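Local coordinates for protein fructose-bisphosphate aldolase (PDB 4TR9) that is a class I aldolase, an enzyme built on the TIM-barrel fold, here with 38D bound in its pocket, at residues Lys113-Leu118 and Lys128-Leu133; Lys152-Leu157 and Ile193-Ile198. One frame throughout, in Å; residues are numbered along the deposited sequence.

Interaction 1 (Lys113-Leu118 and Lys128-Leu133); sequences KVDKGL and KSTQGL
Two backbone hydrogen bonds tie Lys-113–Leu-118 to Lys-128–Leu-133. Lys-116 N donates in the carbonyl plane to Gln-131 O at 2.6 Å, and Gln-131 N answers nearly along the C=O axis of Gly-117, 3.1 Å from its O.

Charge is organised within the first segment. With CG of Asp-115 in the crowded position between backbone N and carbonyl carbon (chi1 70°), OD1 accepts from Gly-117 N at 3.2 Å through its anti lone pair, an Asx turn. OD2 offers its syn lone pair to Lys-113 NZ, 2.5 Å away, and this salt bridge restrains the end of a lysine that touches 38D.

Leu-118 and Thr-130 form an antiparallel non-hydrogen-bonded pair, the start of a two-stranded ribbon (118-120 with 128-130) that follows barrel strand 109-113 and precedes 150-157 in the chain.

Side-chain packing follows the ribbon. The Leu-118 and Thr-130 side chains lie alongside each other, Leu-118 CD2 being 3.5 Å from Thr-130 OG1, which is itself bonded to Arg-154 O. The other methyl, Leu-118 CD1, meets Lys-128 CB at 3.9 Å, the chains crossing near a right angle. Thr-130 CG2 turns to Asp-115 CB (3.7 Å). Glycine suits position 132 because at phi 147° a side chain would jam against Gln-131 O and crowd Val-114 O. Extended Lys-116 passes over it, CG 3.7 Å from Gly-132 CA, carrying NZ to Asp-134 of the second subunit.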
ATOM      1  N   LYS A 113      -0.877 -11.170  28.816  1.00 41.66           N
ATOM      2  CA  LYS A 113      -0.030 -10.256  28.062  1.00 38.02           C
ATOM      3  C   LYS A 113       1.057 -11.047  27.341  1.00 41.32           C
ATOM      4  O   LYS A 113       1.827 -11.767  27.974  1.00 45.48           O
ATOM      5  CB  LYS A 113       0.586  -9.216  28.999  1.00 43.89           C
ATOM      6  CG  LYS A 113       1.616  -8.309  28.358  1.00 50.11           C
ATOM      7  CD  LYS A 113       2.322  -7.482  29.421  1.00 58.23           C
ATOM      8  CE  LYS A 113       3.310  -6.508  28.807  1.00 66.44           C
ATOM      9  NZ  LYS A 113       2.618  -5.479  27.988  1.00 51.80           N
ATOM     10  N   VAL A 114       1.119 -10.916  26.019  1.00 37.61           N
ATOM     11  CA  VAL A 114       2.031 -11.736  25.227  1.00 44.31           C
ATOM     12  C   VAL A 114       3.149 -10.934  24.562  1.00 45.73           C
ATOM     13  O   VAL A 114       4.018 -11.507  23.905  1.00 47.55           O
ATOM     14  CB  VAL A 114       1.273 -12.512  24.129  1.00 39.38           C
ATOM     15  CG1 VAL A 114       0.139 -13.319  24.741  1.00 35.74           C
ATOM     16  CG2 VAL A 114       0.744 -11.558  23.071  1.00 33.13           C
ATOM     17  N   ASP A 115       3.131  -9.616  24.730  1.00 41.27           N
ATOM     18  CA  ASP A 115       4.150  -8.773  24.114  1.00 44.67           C
ATOM     19  C   ASP A 115       5.430  -8.758  24.951  1.00 52.00           C
ATOM     20  O   ASP A 115       5.382  -8.913  26.172  1.00 47.55           O
ATOM     21  CB  ASP A 115       3.624  -7.347  23.904  1.00 38.72           C
ATOM     22  CG  ASP A 115       3.437  -6.589  25.198  1.00 45.18           C
ATOM     23  OD1 ASP A 115       4.418  -5.987  25.684  1.00 65.71           O
ATOM     24  OD2 ASP A 115       2.303  -6.580  25.722  1.00 51.51           O
ATOM     25  N   LYS A 116       6.569  -8.577  24.287  1.00 39.45           N
ATOM     26  CA  LYS A 116       7.865  -8.605  24.960  1.00 38.68           C
ATOM     27  C   LYS A 116       8.459  -7.212  25.151  1.00 39.83           C
ATOM     28  O   LYS A 116       9.675  -7.064  25.275  1.00 43.26           O
ATOM     29  CB  LYS A 116       8.855  -9.473  24.179  1.00 45.08           C
ATOM     30  CG  LYS A 116       8.484 -10.944  24.086  1.00 44.09           C
ATOM     31  CD  LYS A 116       9.524 -11.708  23.279  1.00 49.77           C
ATOM     32  CE  LYS A 116       9.136 -13.167  23.102  1.00 55.35           C
ATOM     33  NZ  LYS A 116      10.119 -13.902  22.258  1.00 54.37           N
ATOM     34  N   GLY A 117       7.606  -6.194  25.169  1.00 36.41           N
ATOM     35  CA  GLY A 117       8.064  -4.833  25.384  1.00 44.53           C
ATOM     36  C   GLY A 117       8.322  -4.072  24.097  1.00 40.98           C
ATOM     37  O   GLY A 117       8.030  -4.561  23.006  1.00 37.87           O
ATOM     38  N   LEU A 118       8.881  -2.871  24.228  1.00 43.78           N
ATOM     39  CA  LEU A 118       9.083  -1.989  23.084  1.00 47.97           C
ATOM     40  C   LEU A 118      10.551  -1.854  22.692  1.00 50.53           C
ATOM     41  O   LEU A 118      11.444  -1.950  23.533  1.00 55.96           O
ATOM     42  CB  LEU A 118       8.505  -0.604  23.379  1.00 44.96           C
ATOM     43  CG  LEU A 118       7.021  -0.539  23.740  1.00 37.18           C
ATOM     44  CD1 LEU A 118       6.620   0.890  24.066  1.00 40.64           C
ATOM     45  CD2 LEU A 118       6.169  -1.095  22.611  1.00 30.50           C
ATOM     46  N   LYS A 128       8.637   3.703  18.763  1.00 48.73           N
ATOM     47  CA  LYS A 128       8.734   2.349  19.294  1.00 41.84           C
ATOM     48  C   LYS A 128       8.118   1.271  18.407  1.00 35.48           C
ATOM     49  O   LYS A 128       7.211   1.532  17.616  1.00 34.31           O
ATOM     50  CB  LYS A 128       8.082   2.291  20.678  1.00 46.46           C
ATOM     51  CG  LYS A 128       8.611   3.327  21.655  1.00 49.34           C
ATOM     52  CD  LYS A 128      10.107   3.175  21.861  1.00 49.65           C
ATOM     53  CE  LYS A 128      10.637   4.209  22.840  1.00 65.60           C
ATOM     54  NZ  LYS A 128      12.109   4.081  23.029  1.00 75.12           N
ATOM     55  N   SER A 129       8.629   0.054  18.561  1.00 41.25           N
ATOM     56  CA  SER A 129       8.064  -1.134  17.932  1.00 38.41           C
ATOM     57  C   SER A 129       7.981  -2.251  18.968  1.00 43.41           C
ATOM     58  O   SER A 129       8.840  -2.353  19.844  1.00 47.13           O
ATOM     59  CB  SER A 129       8.904  -1.571  16.732  1.00 42.51           C
ATOM     60  OG  SER A 129       8.442  -2.800  16.203  1.00 43.59           O
ATOM     61  N   THR A 130       6.953  -3.088  18.872  1.00 47.44           N
ATOM     62  CA  THR A 130       6.730  -4.123  19.878  1.00 42.35           C
ATOM     63  C   THR A 130       7.231  -5.494  19.423  1.00 46.74           C
ATOM     64  O   THR A 130       6.970  -5.919  18.298  1.00 47.16           O
ATOM     65  CB  THR A 130       5.238  -4.233  20.241  1.00 39.61           C
ATOM     66  OG1 THR A 130       4.616  -2.949  20.119  1.00 41.36           O
ATOM     67  CG2 THR A 130       5.078  -4.729  21.665  1.00 42.03           C
ATOM     68  N   GLN A 131       7.948  -6.178  20.309  1.00 46.94           N
ATOM     69  CA  GLN A 131       8.476  -7.504  20.008  0.99 48.49           C
ATOM     70  C   GLN A 131       7.672  -8.595  20.710  1.00 44.13           C
ATOM     71  O   GLN A 131       7.041  -8.347  21.737  1.00 42.00           O
ATOM     72  CB  GLN A 131       9.948  -7.597  20.410  0.99 50.97           C
ATOM     73  CG  GLN A 131      10.869  -6.703  19.598  0.99 50.49           C
ATOM     74  CD  GLN A 131      12.328  -6.895  19.954  0.99 57.50           C
ATOM     75  OE1 GLN A 131      12.664  -7.225  21.091  0.99 60.41           O
ATOM     76  NE2 GLN A 131      13.205  -6.697  18.977  0.99 59.96           N
ATOM     77  N   GLY A 132       7.692  -9.800  20.150  1.00 43.98           N
ATOM     78  CA  GLY A 132       6.985 -10.919  20.748  1.00 40.01           C
ATOM     79  C   GLY A 132       6.416 -11.919  19.760  1.00 38.35           C
ATOM     80  O   GLY A 132       5.638 -12.796  20.138  1.00 39.59           O
ATOM     81  N   LEU A 133       6.802 -11.797  18.494  1.00 36.08           N
ATOM     82  CA  LEU A 133       6.298 -12.693  17.460  1.00 36.46           C
ATOM     83  C   LEU A 133       7.010 -14.043  17.477  1.00 40.82           C
ATOM     84  O   LEU A 133       6.420 -15.066  17.134  1.00 42.36           O
ATOM     85  CB  LEU A 133       6.437 -12.048  16.079  1.00 33.31           C
ATOM     86  CG  LEU A 133       5.479 -10.895  15.775  1.00 32.62           C
ATOM     87  CD1 LEU A 133       5.746 -10.325  14.392  1.00 31.99           C
ATOM     88  CD2 LEU A 133       4.037 -11.361  15.896  1.00 27.79           C
TER

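Interaction 2 (Lys152-Leu157 and Ile193-Ile198). With 38D (N'-[(E)-(2,4-dichlorophenyl)methylidene]-3,4-dihydroxybenzohydrazide), chain K.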
ATOM      1  N   LYS A 152      -3.221 -10.074  24.858  1.00 37.02           N
ATOM      2  CA  LYS A 152      -3.055  -8.634  24.690  1.00 36.41           C
ATOM      3  C   LYS A 152      -1.665  -8.294  24.149  1.00 35.87           C
ATOM      4  O   LYS A 152      -0.699  -9.013  24.395  1.00 41.69           O
ATOM      5  CB  LYS A 152      -3.297  -7.912  26.015  1.00 36.43           C
ATOM      6  CG  LYS A 152      -3.752  -6.471  25.856  1.00 45.01           C
ATOM      7  CD  LYS A 152      -3.095  -5.581  26.888  1.00 50.43           C
ATOM      8  CE  LYS A 152      -1.587  -5.630  26.744  1.00 51.56           C
ATOM      9  NZ  LYS A 152      -0.906  -4.750  27.725  1.00 68.19           N
ATOM     10  N   TRP A 153      -1.578  -7.183  23.423  1.00 32.58           N
ATOM     11  CA  TRP A 153      -0.356  -6.787  22.729  1.00 40.17           C
ATOM     12  C   TRP A 153      -0.347  -5.272  22.573  1.00 39.48           C
ATOM     13  O   TRP A 153      -1.086  -4.720  21.758  1.00 35.03           O
ATOM     14  CB  TRP A 153      -0.280  -7.494  21.372  1.00 43.06           C
ATOM     15  CG  TRP A 153       0.855  -7.117  20.445  1.00 41.12           C
ATOM     16  CD1 TRP A 153       1.060  -5.908  19.843  1.00 41.72           C
ATOM     17  CD2 TRP A 153       1.889  -7.984  19.960  1.00 41.47           C
ATOM     18  NE1 TRP A 153       2.174  -5.960  19.040  1.00 42.84           N
ATOM     19  CE2 TRP A 153       2.701  -7.223  19.093  1.00 46.31           C
ATOM     20  CE3 TRP A 153       2.220  -9.324  20.189  1.00 40.04           C
ATOM     21  CZ2 TRP A 153       3.818  -7.758  18.450  1.00 47.72           C
ATOM     22  CZ3 TRP A 153       3.329  -9.855  19.549  1.00 45.47           C
ATOM     23  CH2 TRP A 153       4.114  -9.074  18.690  1.00 47.59           C
ATOM     24  N   ARG A 154       0.485  -4.601  23.363  1.00 34.85           N
ATOM     25  CA  ARG A 154       0.479  -3.142  23.416  1.00 33.31           C
ATOM     26  C   ARG A 154       1.516  -2.501  22.498  1.00 38.40           C
ATOM     27  O   ARG A 154       2.706  -2.796  22.584  1.00 41.16           O
ATOM     28  CB  ARG A 154       0.706  -2.668  24.852  1.00 42.52           C
ATOM     29  CG  ARG A 154       0.851  -1.162  24.999  1.00 45.22           C
ATOM     30  CD  ARG A 154       0.956  -0.767  26.462  1.00 55.57           C
ATOM     31  NE  ARG A 154       1.155   0.667  26.641  1.00 55.27           N
ATOM     32  CZ  ARG A 154       2.339   1.242  26.827  1.00 67.05           C
ATOM     33  NH1 ARG A 154       2.425   2.555  26.982  1.00 68.10           N
ATOM     34  NH2 ARG A 154       3.439   0.501  26.857  1.00 73.98           N
ATOM     35  N   THR A 155       1.049  -1.616  21.623  1.00 42.28           N
ATOM     36  CA  THR A 155       1.933  -0.837  20.766  1.00 36.58           C
ATOM     37  C   THR A 155       1.759   0.644  21.083  1.00 37.41           C
ATOM     38  O   THR A 155       0.686   1.070  21.511  1.00 36.21           O
ATOM     39  CB  THR A 155       1.652  -1.090  19.274  1.00 40.68           C
ATOM     40  OG1 THR A 155       1.306  -2.466  19.077  1.00 57.16           O
ATOM     41  CG2 THR A 155       2.878  -0.756  18.438  1.00 51.13           C
ATOM     42  N   VAL A 156       2.812   1.427  20.878  1.00 30.03           N
ATOM     43  CA  VAL A 156       2.798   2.831  21.272  1.00 33.51           C
ATOM     44  C   VAL A 156       3.133   3.774  20.118  1.00 37.71           C
ATOM     45  O   VAL A 156       4.138   3.598  19.430  1.00 34.60           O
ATOM     46  CB  VAL A 156       3.785   3.085  22.431  1.00 38.38           C
ATOM     47  CG1 VAL A 156       3.948   4.573  22.685  1.00 44.06           C
ATOM     48  CG2 VAL A 156       3.317   2.371  23.689  1.00 41.35           C
ATOM     49  N   LEU A 157       2.278   4.771  19.914  1.00 38.99           N
ATOM     50  CA  LEU A 157       2.534   5.825  18.938  1.00 38.42           C
ATOM     51  C   LEU A 157       2.595   7.183  19.630  1.00 40.72           C
ATOM     52  O   LEU A 157       1.941   7.401  20.649  1.00 47.24           O
ATOM     53  CB  LEU A 157       1.460   5.839  17.846  1.00 34.43           C
ATOM     54  CG  LEU A 157       1.294   4.582  16.988  1.00 35.66           C
ATOM     55  CD1 LEU A 157       0.280   3.627  17.603  1.00 36.86           C
ATOM     56  CD2 LEU A 157       0.897   4.954  15.568  1.00 43.96           C
ATOM     57  N   ILE A 193      -6.529  -8.860  21.762  1.00 42.08           N
ATOM     58  CA  ILE A 193      -6.864  -7.474  22.058  1.00 33.89           C
ATOM     59  C   ILE A 193      -5.856  -6.559  21.373  1.00 42.35           C
ATOM     60  O   ILE A 193      -4.706  -6.447  21.802  1.00 42.15           O
ATOM     61  CB  ILE A 193      -6.886  -7.194  23.570  1.00 34.10           C
ATOM     62  CG1 ILE A 193      -7.993  -8.006  24.244  1.00 40.26           C
ATOM     63  CG2 ILE A 193      -7.094  -5.714  23.833  1.00 40.19           C
ATOM     64  CD1 ILE A 193      -8.193  -7.668  25.703  1.00 36.00           C
ATOM     65  N   VAL A 194      -6.292  -5.920  20.293  1.00 40.89           N
ATOM     66  CA  VAL A 194      -5.428  -5.039  19.519  1.00 38.89           C
ATOM     67  C   VAL A 194      -5.314  -3.674  20.186  1.00 39.86           C
ATOM     68  O   VAL A 194      -6.299  -2.945  20.296  1.00 40.23           O
ATOM     69  CB  VAL A 194      -5.948  -4.869  18.082  1.00 33.56           C
ATOM     70  CG1 VAL A 194      -5.042  -3.938  17.295  1.00 38.05           C
ATOM     71  CG2 VAL A 194      -6.058  -6.223  17.399  1.00 28.12           C
ATOM     72  N   GLU A 195      -4.109  -3.332  20.631  1.00 29.07           N
ATOM     73  CA  GLU A 195      -3.895  -2.081  21.347  1.00 32.90           C
ATOM     74  C   GLU A 195      -2.894  -1.171  20.638  1.00 32.66           C
ATOM     75  O   GLU A 195      -1.689  -1.256  20.879  1.00 34.83           O
ATOM     76  CB  GLU A 195      -3.421  -2.362  22.776  1.00 37.24           C
ATOM     77  CG  GLU A 195      -3.247  -1.115  23.634  1.00 35.25           C
ATOM     78  CD  GLU A 195      -2.727  -1.429  25.022  1.00 48.37           C
ATOM     79  OE1 GLU A 195      -2.647  -2.626  25.371  1.00 50.47           O
ATOM     80  OE2 GLU A 195      -2.394  -0.480  25.764  1.00 54.50           O
ATOM     81  N   PRO A 196      -3.394  -0.306  19.743  1.00 32.67           N
ATOM     82  CA  PRO A 196      -2.577   0.743  19.130  1.00 34.24           C
ATOM     83  C   PRO A 196      -2.649   2.040  19.932  1.00 35.24           C
ATOM     84  O   PRO A 196      -3.245   3.015  19.476  1.00 41.00           O
ATOM     85  CB  PRO A 196      -3.216   0.912  17.752  1.00 34.52           C
ATOM     86  CG  PRO A 196      -4.662   0.616  17.995  1.00 34.39           C
ATOM     87  CD  PRO A 196      -4.723  -0.402  19.114  1.00 30.26           C
ATOM     88  N   GLU A 197      -2.050   2.045  21.119  1.00 32.83           N
ATOM     89  CA  GLU A 197      -2.146   3.196  22.008  1.00 37.91           C
ATOM     90  C   GLU A 197      -1.400   4.412  21.476  1.00 42.42           C
ATOM     91  O   GLU A 197      -0.198   4.358  21.219  1.00 43.93           O
ATOM     92  CB  GLU A 197      -1.619   2.852  23.401  1.00 41.29           C
ATOM     93  CG  GLU A 197      -1.663   4.030  24.366  1.00 50.22           C
ATOM     94  CD  GLU A 197      -1.054   3.709  25.716  1.00 57.56           C
ATOM     95  OE1 GLU A 197      -0.564   2.574  25.895  1.00 55.56           O
ATOM     96  OE2 GLU A 197      -1.065   4.594  26.597  1.00 61.44           O
ATOM     97  N   ILE A 198      -2.131   5.510  21.316  1.00 34.65           N
ATOM     98  CA  ILE A 198      -1.529   6.790  20.977  1.00 38.25           C
ATOM     99  C   ILE A 198      -1.388   7.635  22.238  1.00 42.10           C
ATOM    100  O   ILE A 198      -2.383   7.980  22.876  1.00 49.27           O
ATOM    101  CB  ILE A 198      -2.362   7.552  19.934  1.00 41.63           C
ATOM    102  CG1 ILE A 198      -2.464   6.744  18.639  1.00 34.23           C
ATOM    103  CG2 ILE A 198      -1.750   8.911  19.663  1.00 40.45           C
ATOM    104  CD1 ILE A 198      -3.259   7.432  17.557  1.00 38.58           C
TER
HETATM  105  N12 38D K 401       4.942  -0.231  30.731  0.85 78.90           N
HETATM  106  C13 38D K 401       4.800   1.165  31.037  0.85 78.90           C
HETATM  107  C15 38D K 401       7.272   1.210  31.367  0.85 78.90           C
HETATM  108  C17 38D K 401       8.584   3.176  30.984  0.85 78.90           C
HETATM  109  C20 38D K 401       6.215   3.251  30.634  0.85 78.90           C
HETATM  110  C01 38D K 401       0.869  -1.407  29.913  0.85 78.90           C
HETATM  111  C02 38D K 401      -0.470  -1.723  29.682  0.85 78.90           C
HETATM  112  O03 38D K 401      -1.323  -0.835  28.991  0.85 78.90           O
HETATM  113  C04 38D K 401      -0.976  -2.931  30.142  0.85 78.90           C
HETATM  114  C05 38D K 401      -0.157  -3.815  30.821  0.85 78.90           C
HETATM  115  C06 38D K 401       1.171  -3.504  31.051  0.85 78.90           C
HETATM  116  O07 38D K 401      -2.330  -3.274  29.922  0.85 78.90           O
HETATM  117  C08 38D K 401       1.681  -2.308  30.591  0.85 78.90           C
HETATM  118  C09 38D K 401       3.154  -1.995  30.875  0.85 78.90           C
HETATM  119  O10 38D K 401       3.869  -2.841  31.400  0.85 78.90           O
HETATM  120  N11 38D K 401       3.640  -0.691  30.520  0.85 78.90           N
HETATM  121  C14 38D K 401       6.134   1.904  31.005  0.85 78.90           C
HETATM  122  C16 38D K 401       8.505   1.844  31.356  0.85 78.90           C
HETATM  123 CL1  38D K 401      10.144   3.949  30.978  0.85 78.90          CL
HETATM  124  C19 38D K 401       7.451   3.885  30.623  0.85 78.90           C
HETATM  125 CL2  38D K 401       4.800   4.161  30.175  0.85 78.90          CL
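Arg-154 NE donates to Glu-197 OE1 at 2.7 Å, the tightest link between the two strands. The acceptor lies close to the guanidinium plane and is met nearly along its C-O axis, but the carboxylate is turned 64° from that plane, so one oxygen takes the load; Arg-154 NH1 adds only a weak bond to the same Glu-197 OE1, at 3.2 Å. Both chains are extended, with CG anti to the backbone N, which suits two long residues on neighbouring strands that must meet well above the sheet.

Glu-195 lies beside them, held more loosely: its OE1 is 3.6 Å from Lys-152 NZ, a long salt bridge, and its OE2 is at long range from Arg-154 NE. Lys-152, bent at chi2 and chi3, brings NZ to 3.0 Å from O07 of 38D and also pairs with Asp-40. The ligand's O03 gives a weak hydrogen bond to Glu-195 OE2 (3.4 Å).

Beneath the charges runs a parallel ladder. Thr-155 N reaches Glu-195 O at 2.9 Å and Leu-157 N reaches Glu-197 O at 2.8 Å, both nearly along the C=O axis; between them the bond from Glu-197 N to Thr-155 O is weak. These are adjacent barrel strands of one beta-alpha-beta unit, connected through helix 168-187.

The face bearing Trp-153, Thr-155, Leu-157 and Ile-198 meets the surrounding helices. Leu-157 CB packs on Ile-198 CG1 at 4.1 Å and both side chains touch helix 206-226, while the Trp-153 ring stacks with Tyr-181.

The alternating charges on the ligand-bearing face probably offset one another within the network. The Glu-195 carboxylate, whose buried OE1 has no hydrogen-bond partner, only long ion pairs to Lys-152 and Lys-237, is probably kept ionised by these cations.

Interaction 2 is wholly buried and belongs to the barrel wall itself, whereas interaction 1 lies nearer the periphery, partly buried and within reach of the second subunit. They share no element, yet they touch: Val-114 and Thr-130 fasten interaction 1, and with it the ribbon that starts at Leu-118, to strand 150-157. Their chemistry follows from place. In interaction 1 the irregular backbone of 113-117, with its glycine and single aspartate, shapes a turn against the end of a short strand; in 152-157 with 193-198, parallel strands carry a mostly charged face toward the ligand and a mostly apolar one toward the helices. Both supply lysines to the 38D pocket, Lys-113 and Lys-152.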